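Local coordinates for lipid binding protein (Grifola frondosa, PDB 5H0Q), which binds lipids and serves as a probe for membrane domains of sphingomyelin and cholesterol, probably by recognising the two together, at residues Leu51-Leu62 against Thr100-Ala108; Asn134-Leu145 against Ser187-Tyr198. All coordinates share one frame; numbering follows the deposited sequence.

Contact 1: residues Leu51-Leu62 against Thr100-Ala108; sequences LKAEYGVGVCVL and TVFIHTKSA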
loop_
_atom_site.group_PDB
_atom_site.type_symbol
_atom_site.label_atom_id
_atom_site.label_comp_id
_atom_site.label_asym_id
_atom_site.label_seq_id
_atom_site.Cartn_x
_atom_site.Cartn_y
_atom_site.Cartn_z
ATOM N N LEU A 51 -16.010 -3.857 -1.238
ATOM C CA LEU A 51 -15.611 -4.349 0.077
ATOM C C LEU A 51 -16.293 -3.572 1.195
ATOM O O LEU A 51 -16.709 -4.156 2.199
ATOM C CB LEU A 51 -14.080 -4.279 0.235
ATOM C CG LEU A 51 -13.304 -5.248 -0.652
ATOM C CD1 LEU A 51 -11.806 -4.941 -0.569
ATOM C CD2 LEU A 51 -13.582 -6.681 -0.240
ATOM N N LYS A 52 -16.388 -2.249 1.058
ATOM C CA LYS A 52 -17.049 -1.448 2.083
ATOM C C LYS A 52 -18.528 -1.783 2.166
ATOM O O LYS A 52 -19.080 -1.932 3.262
ATOM C CB LYS A 52 -16.845 0.041 1.800
ATOM C CG LYS A 52 -17.664 0.953 2.718
ATOM C CD LYS A 52 -17.264 2.416 2.577
ATOM C CE LYS A 52 -18.071 3.315 3.506
ATOM N NZ LYS A 52 -17.535 4.703 3.541
ATOM N N ALA A 53 -19.192 -1.914 1.014
ATOM C CA ALA A 53 -20.596 -2.292 1.026
ATOM C C ALA A 53 -20.784 -3.664 1.658
ATOM O O ALA A 53 -21.737 -3.881 2.415
ATOM C CB ALA A 53 -21.156 -2.270 -0.398
ATOM N N GLU A 54 -19.886 -4.601 1.360
ATOM C CA GLU A 54 -19.994 -5.948 1.921
ATOM C C GLU A 54 -19.726 -5.952 3.426
ATOM O O GLU A 54 -20.374 -6.694 4.175
ATOM C CB GLU A 54 -19.022 -6.878 1.193
ATOM C CG GLU A 54 -18.969 -8.300 1.715
ATOM C CD GLU A 54 -17.865 -9.113 1.063
ATOM O OE1 GLU A 54 -16.820 -8.523 0.708
ATOM O OE2 GLU A 54 -18.041 -10.338 0.904
ATOM N N TYR A 55 -18.791 -5.125 3.895
ATOM C CA TYR A 55 -18.498 -5.092 5.320
ATOM C C TYR A 55 -19.594 -4.368 6.097
ATOM O O TYR A 55 -20.042 -4.853 7.137
ATOM C CB TYR A 55 -17.147 -4.430 5.578
ATOM C CG TYR A 55 -16.870 -4.239 7.059
ATOM C CD1 TYR A 55 -16.573 -5.329 7.868
ATOM C CD2 TYR A 55 -16.918 -2.983 7.646
ATOM C CE1 TYR A 55 -16.336 -5.180 9.217
ATOM C CE2 TYR A 55 -16.680 -2.824 9.008
ATOM C CZ TYR A 55 -16.385 -3.931 9.777
ATOM O OH TYR A 55 -16.171 -3.796 11.125
ATOM N N GLY A 56 -20.028 -3.204 5.615
ATOM C CA GLY A 56 -21.050 -2.434 6.298
ATOM C C GLY A 56 -20.511 -1.492 7.357
ATOM O O GLY A 56 -19.472 -0.843 7.176
ATOM N N VAL A 57 -21.197 -1.444 8.481
ATOM C CA VAL A 57 -20.895 -0.505 9.550
ATOM C C VAL A 57 -19.973 -1.172 10.559
ATOM O O VAL A 57 -20.264 -2.272 11.045
ATOM C CB VAL A 57 -22.188 -0.031 10.226
ATOM C CG1 VAL A 57 -21.872 0.853 11.450
ATOM C CG2 VAL A 57 -23.036 0.704 9.233
ATOM N N GLY A 58 -18.878 -0.497 10.901
ATOM C CA GLY A 58 -17.961 -1.036 11.881
ATOM C C GLY A 58 -16.710 -0.186 11.893
ATOM O O GLY A 58 -16.818 1.041 11.858
ATOM N N VAL A 59 -15.522 -0.794 11.968
ATOM C CA VAL A 59 -14.273 -0.077 11.765
ATOM C C VAL A 59 -13.452 -0.920 10.814
ATOM O O VAL A 59 -13.270 -2.120 11.056
ATOM C CB VAL A 59 -13.492 0.151 13.071
ATOM C CG1 VAL A 59 -12.164 0.829 12.777
ATOM C CG2 VAL A 59 -14.289 0.997 14.025
ATOM N N CYS A 60 -12.998 -0.315 9.726
ATOM C CA CYS A 60 -12.146 -1.026 8.786
ATOM C C CYS A 60 -11.336 -0.037 7.973
ATOM O O CYS A 60 -11.532 1.178 8.037
ATOM C CB CYS A 60 -12.966 -1.889 7.843
ATOM S SG CYS A 60 -13.972 -0.918 6.651
ATOM N N VAL A 61 -10.447 -0.590 7.162
ATOM C CA VAL A 61 -9.754 0.176 6.146
ATOM C C VAL A 61 -9.926 -0.561 4.834
ATOM O O VAL A 61 -9.859 -1.793 4.788
ATOM C CB VAL A 61 -8.254 0.396 6.460
ATOM C CG1 VAL A 61 -8.098 1.331 7.645
ATOM C CG2 VAL A 61 -7.516 -0.950 6.709
ATOM N N LEU A 62 -10.141 0.196 3.782
ATOM C CA LEU A 62 -10.304 -0.318 2.427
ATOM C C LEU A 62 -9.054 0.157 1.685
ATOM O O LEU A 62 -8.968 1.322 1.295
ATOM C CB LEU A 62 -11.568 0.196 1.746
ATOM C CG LEU A 62 -12.975 -0.164 2.226
ATOM C CD1 LEU A 62 -13.070 -1.571 2.759
ATOM C CD2 LEU A 62 -13.433 0.833 3.270
ATOM N N THR A 100 -3.242 -3.435 -6.063
ATOM C CA THR A 100 -4.024 -4.424 -5.350
ATOM C C THR A 100 -4.932 -3.724 -4.343
ATOM O O THR A 100 -4.728 -2.562 -3.983
ATOM C CB THR A 100 -3.143 -5.465 -4.683
ATOM O OG1 THR A 100 -3.959 -6.562 -4.280
ATOM C CG2 THR A 100 -2.389 -4.899 -3.488
ATOM N N VAL A 101 -5.975 -4.438 -3.927
ATOM C CA VAL A 101 -6.977 -3.914 -3.008
ATOM C C VAL A 101 -7.284 -4.987 -1.983
ATOM O O VAL A 101 -7.442 -6.163 -2.327
ATOM C CB VAL A 101 -8.268 -3.499 -3.744
ATOM C CG1 VAL A 101 -9.319 -3.014 -2.748
ATOM C CG2 VAL A 101 -7.946 -2.419 -4.764
ATOM N N PHE A 102 -7.412 -4.582 -0.727
ATOM C CA PHE A 102 -7.845 -5.512 0.298
ATOM C C PHE A 102 -8.525 -4.741 1.416
ATOM O O PHE A 102 -8.413 -3.517 1.514
ATOM C CB PHE A 102 -6.662 -6.333 0.840
ATOM C CG PHE A 102 -5.593 -5.508 1.534
ATOM C CD1 PHE A 102 -5.685 -5.222 2.884
ATOM C CD2 PHE A 102 -4.491 -5.048 0.842
ATOM C CE1 PHE A 102 -4.712 -4.463 3.523
ATOM C CE2 PHE A 102 -3.505 -4.314 1.476
ATOM C CZ PHE A 102 -3.623 -4.019 2.821
ATOM N N ILE A 103 -9.241 -5.480 2.257
ATOM C CA ILE A 103 -9.862 -4.918 3.439
ATOM C C ILE A 103 -9.156 -5.455 4.675
ATOM O O ILE A 103 -8.688 -6.592 4.715
ATOM C CB ILE A 103 -11.383 -5.215 3.465
ATOM C CG1 ILE A 103 -12.055 -4.501 4.639
ATOM C CG2 ILE A 103 -11.666 -6.696 3.550
ATOM C CD1 ILE A 103 -13.569 -4.581 4.636
ATOM N N HIS A 104 -9.099 -4.621 5.693
ATOM C CA HIS A 104 -8.723 -5.047 7.033
ATOM C C HIS A 104 -9.759 -4.474 7.980
ATOM O O HIS A 104 -10.090 -3.292 7.874
ATOM C CB HIS A 104 -7.313 -4.555 7.388
ATOM C CG HIS A 104 -6.734 -5.229 8.583
ATOM N ND1 HIS A 104 -6.916 -4.762 9.865
ATOM C CD2 HIS A 104 -5.963 -6.342 8.695
ATOM C CE1 HIS A 104 -6.267 -5.544 10.714
ATOM N NE2 HIS A 104 -5.690 -6.516 10.030
ATOM N N THR A 105 -10.280 -5.294 8.881
ATOM C CA THR A 105 -11.380 -4.874 9.735
ATOM C C THR A 105 -11.056 -5.131 11.192
ATOM O O THR A 105 -10.176 -5.921 11.524
ATOM C CB THR A 105 -12.691 -5.615 9.416
ATOM O OG1 THR A 105 -12.644 -6.953 9.935
ATOM C CG2 THR A 105 -12.933 -5.669 7.942
ATOM N N LYS A 106 -11.811 -4.468 12.060
ATOM C CA LYS A 106 -11.742 -4.773 13.474
ATOM C C LYS A 106 -12.216 -6.205 13.697
ATOM O O LYS A 106 -12.811 -6.841 12.818
ATOM C CB LYS A 106 -12.588 -3.796 14.276
ATOM C CG LYS A 106 -14.100 -4.008 14.079
ATOM C CD LYS A 106 -14.903 -3.028 14.932
ATOM C CE LYS A 106 -16.379 -3.397 14.983
ATOM N NZ LYS A 106 -16.574 -4.665 15.699
ATOM N N SER A 107 -11.983 -6.686 14.908
ATOM C CA SER A 107 -12.457 -8.010 15.267
ATOM C C SER A 107 -13.973 -7.987 15.394
ATOM O O SER A 107 -14.552 -7.018 15.879
ATOM C CB SER A 107 -11.831 -8.458 16.575
ATOM O OG SER A 107 -10.416 -8.535 16.454
ATOM N N ALA A 108 -14.605 -9.064 14.959
ATOM C CA ALA A 108 -16.057 -9.163 15.008
ATOM C C ALA A 108 -16.566 -8.906 16.417
ATOM O O ALA A 108 -16.061 -9.461 17.407
ATOM C CB ALA A 108 -16.491 -10.542 14.520
HETATM O O HOH W 1 -16.730 -6.146 12.689
#
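Lys106 NZ is gripped by Ser107 O, 3.1 Å away, and by the carbonyl of Ala110, with a weak third link to a water that also bonds Tyr55 OH. A bend at the last torsion (chi4 67°) turns NZ toward these acceptors, while the carbon chain packs on Tyr55 and Val59. Lys106 CG passes 3.6 Å from Tyr55 OH, crossing the tyrosine at about a right angle. Tyr55 OH accepts a bent bond from Val59 N (3.2 Å, 137°), linking the end of the helix to the loop before the strand. The helix folds back over an antiparallel pair to which its own following strand belongs: it ends at Tyr55, Gly56, with positive phi, turns the chain out of it, and strand 60-62 then runs against strand 100-105 at 170°. Val61 and His104 form the hydrogen-bonded pair, with Val61 N donating to His104 O at 2.8 Å; just beyond the strands, Lys106 N reaches Val59 O at 2.9 Å. The helix lies over the face bearing Cys60, Leu62, Ile103 and Thr105. There Ile103 CD1 meets Tyr55 CB at 3.7 Å and Leu62 CD1 at 3.6 Å, and Leu51 CD1 touches Val101 CG1 at 3.8 Å. On the other face His104 CB packs beside Val61, while its imidazole is held by Ser80 and Ser114.

Contact 2: residues Asn134-Leu145 against Ser187-Tyr198; sequences NPWNRSWDSQVL and STGNETTAYVEY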
loop_
_atom_site.group_PDB
_atom_site.type_symbol
_atom_site.label_atom_id
_atom_site.label_comp_id
_atom_site.label_asym_id
_atom_site.label_seq_id
_atom_site.Cartn_x
_atom_site.Cartn_y
_atom_site.Cartn_z
ATOM N N ASN A 134 -6.796 2.596 12.644
ATOM C CA ASN A 134 -8.095 3.253 12.564
ATOM C C ASN A 134 -8.837 2.951 13.858
ATOM O O ASN A 134 -9.298 1.810 14.050
ATOM C CB ASN A 134 -8.879 2.767 11.345
ATOM C CG ASN A 134 -9.976 3.734 10.959
ATOM O OD1 ASN A 134 -9.991 4.865 11.452
ATOM N ND2 ASN A 134 -10.857 3.322 10.042
ATOM N N PRO A 135 -8.960 3.905 14.773
ATOM C CA PRO A 135 -9.389 3.583 16.136
ATOM C C PRO A 135 -10.898 3.487 16.291
ATOM O O PRO A 135 -11.666 4.141 15.587
ATOM C CB PRO A 135 -8.857 4.766 16.949
ATOM C CG PRO A 135 -8.912 5.895 16.003
ATOM C CD PRO A 135 -8.565 5.316 14.646
ATOM N N TRP A 136 -11.306 2.674 17.264
ATOM C CA TRP A 136 -12.718 2.585 17.613
ATOM C C TRP A 136 -13.176 3.839 18.333
ATOM O O TRP A 136 -14.308 4.299 18.129
ATOM C CB TRP A 136 -12.956 1.345 18.468
ATOM C CG TRP A 136 -14.404 0.934 18.583
ATOM C CD1 TRP A 136 -15.120 0.166 17.701
ATOM C CD2 TRP A 136 -15.290 1.258 19.644
ATOM N NE1 TRP A 136 -16.400 -0.003 18.155
ATOM C CE2 TRP A 136 -16.532 0.661 19.350
ATOM C CE3 TRP A 136 -15.157 2.001 20.817
ATOM C CZ2 TRP A 136 -17.628 0.784 20.179
ATOM C CZ3 TRP A 136 -16.252 2.122 21.648
ATOM C CH2 TRP A 136 -17.473 1.518 21.325
ATOM N N ASN A 137 -12.313 4.422 19.172
ATOM C CA ASN A 137 -12.665 5.616 19.935
ATOM C C ASN A 137 -12.405 6.843 19.069
ATOM O O ASN A 137 -11.247 7.197 18.806
ATOM C CB ASN A 137 -11.865 5.667 21.234
ATOM C CG ASN A 137 -12.172 6.887 22.061
ATOM O OD1 ASN A 137 -12.626 7.908 21.549
ATOM N ND2 ASN A 137 -11.906 6.795 23.354
ATOM N N ARG A 138 -13.472 7.503 18.630
ATOM C CA ARG A 138 -13.317 8.556 17.640
ATOM C C ARG A 138 -12.995 9.906 18.257
ATOM O O ARG A 138 -13.033 10.925 17.555
ATOM C CB ARG A 138 -14.558 8.629 16.754
ATOM C CG ARG A 138 -14.864 7.304 16.043
ATOM C CD ARG A 138 -13.637 6.699 15.319
ATOM N NE ARG A 138 -13.148 7.544 14.234
ATOM C CZ ARG A 138 -12.277 7.141 13.307
ATOM N NH1 ARG A 138 -11.794 5.908 13.316
ATOM N NH2 ARG A 138 -11.909 7.957 12.341
ATOM N N SER A 139 -12.612 9.943 19.532
ATOM C CA SER A 139 -11.841 11.083 20.007
ATOM C C SER A 139 -10.499 11.176 19.289
ATOM O O SER A 139 -9.871 12.244 19.281
ATOM C CB SER A 139 -11.634 10.981 21.519
ATOM O OG SER A 139 -12.865 11.138 22.211
ATOM N N TRP A 140 -10.064 10.090 18.666
ATOM C CA TRP A 140 -8.814 10.034 17.921
ATOM C C TRP A 140 -9.101 9.891 16.428
ATOM O O TRP A 140 -10.213 9.560 16.008
ATOM C CB TRP A 140 -7.950 8.872 18.428
ATOM C CG TRP A 140 -7.806 8.840 19.928
ATOM C CD1 TRP A 140 -8.605 8.172 20.814
ATOM C CD2 TRP A 140 -6.810 9.510 20.717
ATOM N NE1 TRP A 140 -8.166 8.378 22.098
ATOM C CE2 TRP A 140 -7.070 9.197 22.069
ATOM C CE3 TRP A 140 -5.728 10.341 20.414
ATOM C CZ2 TRP A 140 -6.282 9.683 23.116
ATOM C CZ3 TRP A 140 -4.947 10.826 21.459
ATOM C CH2 TRP A 140 -5.234 10.496 22.792
ATOM N N ASP A 141 -8.076 10.139 15.618
ATOM C CA ASP A 141 -8.223 10.169 14.174
ATOM C C ASP A 141 -7.652 8.910 13.548
ATOM O O ASP A 141 -6.750 8.263 14.099
ATOM C CB ASP A 141 -7.512 11.381 13.575
ATOM C CG ASP A 141 -7.915 12.671 14.232
ATOM O OD1 ASP A 141 -9.093 12.783 14.618
ATOM O OD2 ASP A 141 -7.050 13.562 14.360
ATOM N N SER A 142 -8.169 8.596 12.361
ATOM C CA SER A 142 -7.542 7.592 11.509
ATOM C C SER A 142 -6.110 7.987 11.182
ATOM O O SER A 142 -5.812 9.164 10.935
ATOM C CB SER A 142 -8.320 7.435 10.215
ATOM O OG SER A 142 -9.713 7.258 10.464
ATOM N N GLN A 143 -5.233 6.978 11.135
ATOM C CA GLN A 143 -3.797 7.177 10.935
ATOM C C GLN A 143 -3.267 6.265 9.841
ATOM O O GLN A 143 -3.760 5.149 9.642
ATOM C CB GLN A 143 -3.000 6.920 12.233
ATOM C CG GLN A 143 -3.427 7.799 13.413
ATOM C CD GLN A 143 -3.211 9.275 13.153
ATOM O OE1 GLN A 143 -2.230 9.674 12.520
ATOM N NE2 GLN A 143 -4.121 10.098 13.655
ATOM N N VAL A 144 -2.200 6.727 9.172
ATOM C CA VAL A 144 -1.512 5.956 8.146
ATOM C C VAL A 144 -0.017 6.236 8.275
ATOM O O VAL A 144 0.384 7.316 8.708
ATOM C CB VAL A 144 -2.025 6.306 6.735
ATOM C CG1 VAL A 144 -1.686 7.729 6.390
ATOM C CG2 VAL A 144 -1.503 5.352 5.703
ATOM N N LEU A 145 0.806 5.251 7.893
ATOM C CA LEU A 145 2.250 5.365 8.074
ATOM C C LEU A 145 2.971 4.549 7.023
ATOM O O LEU A 145 2.679 3.360 6.859
ATOM C CB LEU A 145 2.651 4.863 9.452
ATOM C CG LEU A 145 4.152 4.894 9.772
ATOM C CD1 LEU A 145 4.593 6.320 9.919
ATOM C CD2 LEU A 145 4.424 4.082 11.009
ATOM N N SER A 187 -2.108 7.642 2.377
ATOM C CA SER A 187 -3.170 8.546 2.784
ATOM C C SER A 187 -4.362 7.740 3.284
ATOM O O SER A 187 -4.602 6.616 2.847
ATOM C CB SER A 187 -3.601 9.453 1.628
ATOM O OG SER A 187 -4.168 8.666 0.596
ATOM N N THR A 188 -5.125 8.341 4.198
ATOM C CA THR A 188 -6.320 7.714 4.743
ATOM C C THR A 188 -7.394 8.773 4.906
ATOM O O THR A 188 -7.105 9.932 5.203
ATOM C CB THR A 188 -6.051 7.037 6.102
ATOM O OG1 THR A 188 -7.203 6.297 6.527
ATOM C CG2 THR A 188 -5.695 8.033 7.139
ATOM N N GLY A 189 -8.638 8.358 4.716
ATOM C CA GLY A 189 -9.740 9.149 5.205
ATOM C C GLY A 189 -9.788 9.101 6.717
ATOM O O GLY A 189 -9.221 8.214 7.351
ATOM N N ASN A 190 -10.446 10.087 7.315
ATOM C CA ASN A 190 -10.630 10.108 8.760
ATOM C C ASN A 190 -12.079 9.714 9.039
ATOM O O ASN A 190 -12.938 10.564 9.248
ATOM C CB ASN A 190 -10.312 11.455 9.325
ATOM C CG ASN A 190 -10.241 11.439 10.835
ATOM O OD1 ASN A 190 -10.175 10.372 11.444
ATOM N ND2 ASN A 190 -10.228 12.608 11.443
ATOM N N GLU A 191 -12.337 8.410 9.052
ATOM C CA GLU A 191 -13.673 7.896 9.333
ATOM C C GLU A 191 -13.557 6.430 9.729
ATOM O O GLU A 191 -12.516 5.785 9.532
ATOM C CB GLU A 191 -14.602 8.077 8.131
ATOM C CG GLU A 191 -14.127 7.427 6.847
ATOM C CD GLU A 191 -15.127 7.570 5.711
ATOM O OE1 GLU A 191 -16.346 7.468 5.970
ATOM O OE2 GLU A 191 -14.699 7.784 4.558
ATOM N N THR A 192 -14.654 5.906 10.292
ATOM C CA THR A 192 -14.635 4.545 10.816
ATOM C C THR A 192 -14.400 3.517 9.719
ATOM O O THR A 192 -13.736 2.499 9.958
ATOM C CB THR A 192 -15.933 4.220 11.567
ATOM O OG1 THR A 192 -17.080 4.402 10.722
ATOM C CG2 THR A 192 -16.067 5.103 12.793
ATOM N N THR A 193 -14.964 3.730 8.528
ATOM C CA THR A 193 -14.717 2.836 7.396
ATOM C C THR A 193 -13.979 3.663 6.344
ATOM O O THR A 193 -14.592 4.311 5.495
ATOM C CB THR A 193 -16.020 2.203 6.866
ATOM O OG1 THR A 193 -17.031 3.198 6.714
ATOM C CG2 THR A 193 -16.528 1.211 7.845
ATOM N N ALA A 194 -12.648 3.645 6.412
ATOM C CA ALA A 194 -11.815 4.630 5.728
ATOM C C ALA A 194 -11.155 4.049 4.487
ATOM O O ALA A 194 -10.644 2.925 4.509
ATOM C CB ALA A 194 -10.731 5.163 6.664
ATOM N N TYR A 195 -11.158 4.829 3.409
ATOM C CA TYR A 195 -10.345 4.496 2.247
ATOM C C TYR A 195 -8.904 4.826 2.568
ATOM O O TYR A 195 -8.595 5.908 3.093
ATOM C CB TYR A 195 -10.784 5.282 1.014
ATOM C CG TYR A 195 -12.008 4.748 0.297
ATOM C CD1 TYR A 195 -12.101 4.822 -1.087
ATOM C CD2 TYR A 195 -13.043 4.178 0.990
ATOM C CE1 TYR A 195 -13.212 4.354 -1.756
ATOM C CE2 TYR A 195 -14.175 3.715 0.327
ATOM C CZ TYR A 195 -14.244 3.794 -1.042
ATOM O OH TYR A 195 -15.359 3.328 -1.708
ATOM N N VAL A 196 -8.010 3.909 2.215
ATOM C CA VAL A 196 -6.575 4.106 2.389
ATOM C C VAL A 196 -5.931 3.885 1.033
ATOM O O VAL A 196 -6.324 2.964 0.309
ATOM C CB VAL A 196 -6.010 3.132 3.437
ATOM C CG1 VAL A 196 -4.483 3.225 3.501
ATOM C CG2 VAL A 196 -6.607 3.421 4.767
ATOM N N GLU A 197 -4.936 4.718 0.696
ATOM C CA GLU A 197 -4.155 4.555 -0.528
ATOM C C GLU A 197 -2.670 4.605 -0.200
ATOM O O GLU A 197 -2.212 5.520 0.488
ATOM C CB GLU A 197 -4.456 5.630 -1.563
ATOM C CG GLU A 197 -3.645 5.490 -2.886
ATOM C CD GLU A 197 -3.927 6.606 -3.879
ATOM O OE1 GLU A 197 -3.532 7.747 -3.593
ATOM O OE2 GLU A 197 -4.545 6.333 -4.928
ATOM N N TYR A 198 -1.926 3.618 -0.689
ATOM C CA TYR A 198 -0.466 3.630 -0.662
ATOM C C TYR A 198 0.042 3.719 -2.091
ATOM O O TYR A 198 -0.392 2.937 -2.943
ATOM C CB TYR A 198 0.059 2.354 -0.007
ATOM C CG TYR A 198 -0.343 2.201 1.423
ATOM C CD1 TYR A 198 0.207 3.004 2.415
ATOM C CD2 TYR A 198 -1.327 1.289 1.789
ATOM C CE1 TYR A 198 -0.196 2.884 3.745
ATOM C CE2 TYR A 198 -1.722 1.150 3.108
ATOM C CZ TYR A 198 -1.168 1.952 4.080
ATOM O OH TYR A 198 -1.545 1.836 5.395
HETATM O O HOH W 2 -6.603 4.512 8.781
#
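The guanidinium of Arg138 is sandwiched between backbone groups: Thr192 N lies over one face and Trp140 O over the other. Asn134 and Ser142 occupy its edge in plane. Arg138 NH1 donates to Asn134 OD1 at 2.8 Å, exactly in the guanidinium plane, and also to Pro135 O, while Arg138 NH2 reaches Ser142 OG at 3.0 Å. Asn134 OD1 is gripped a second time, by Ser142 OG at 2.6 Å, the two donors coming from opposite faces of the amide. Across the contact Asn134 ND2 donates to Glu191 O at 3.0 Å, in the planes of both groups, and also bonds to Cys60 O. Ser142 N binds Asn190 OD1 at 2.8 Å from above the carbonyl plane. The loop between strands 126-134 and 143-150 thus closes on the turn leading into strand 193-201, and polar loop bonds join the two sheets. Further along, Val144 CG2 presses on Tyr198 CE1 at 3.4 Å, reaching there because it stands anti to its backbone N, and Tyr198 OH is bonded to Gly131 O. The buried Asn134 amide has partners at both ends, and the charge of Arg138 probably polarises it, strengthening ND2 as a donor to the 187-198 segment.

In the fold
From the N terminus, helix 41-55 turns into strand 60-68, and contact 1 closes when strand 99-105 returns beside that strand after 37 intervening residues, about half of them strand. Contact 2 opens only later, at the end of strand 126-134, and closes over 41 residues, including two helices, when the chain returns at 187-198. The two loops therefore follow in series, neither nested nor crossed. They meet in space because strand 193-201 pairs in parallel with strand 60-68: Leu62 N and O probably bond to Ala194 O and Val196 N. Contact 1 fastens the helix to the mixed sheet; contact 2 ties that sheet to the edge strand 143-150 of the five-stranded antiparallel sheet.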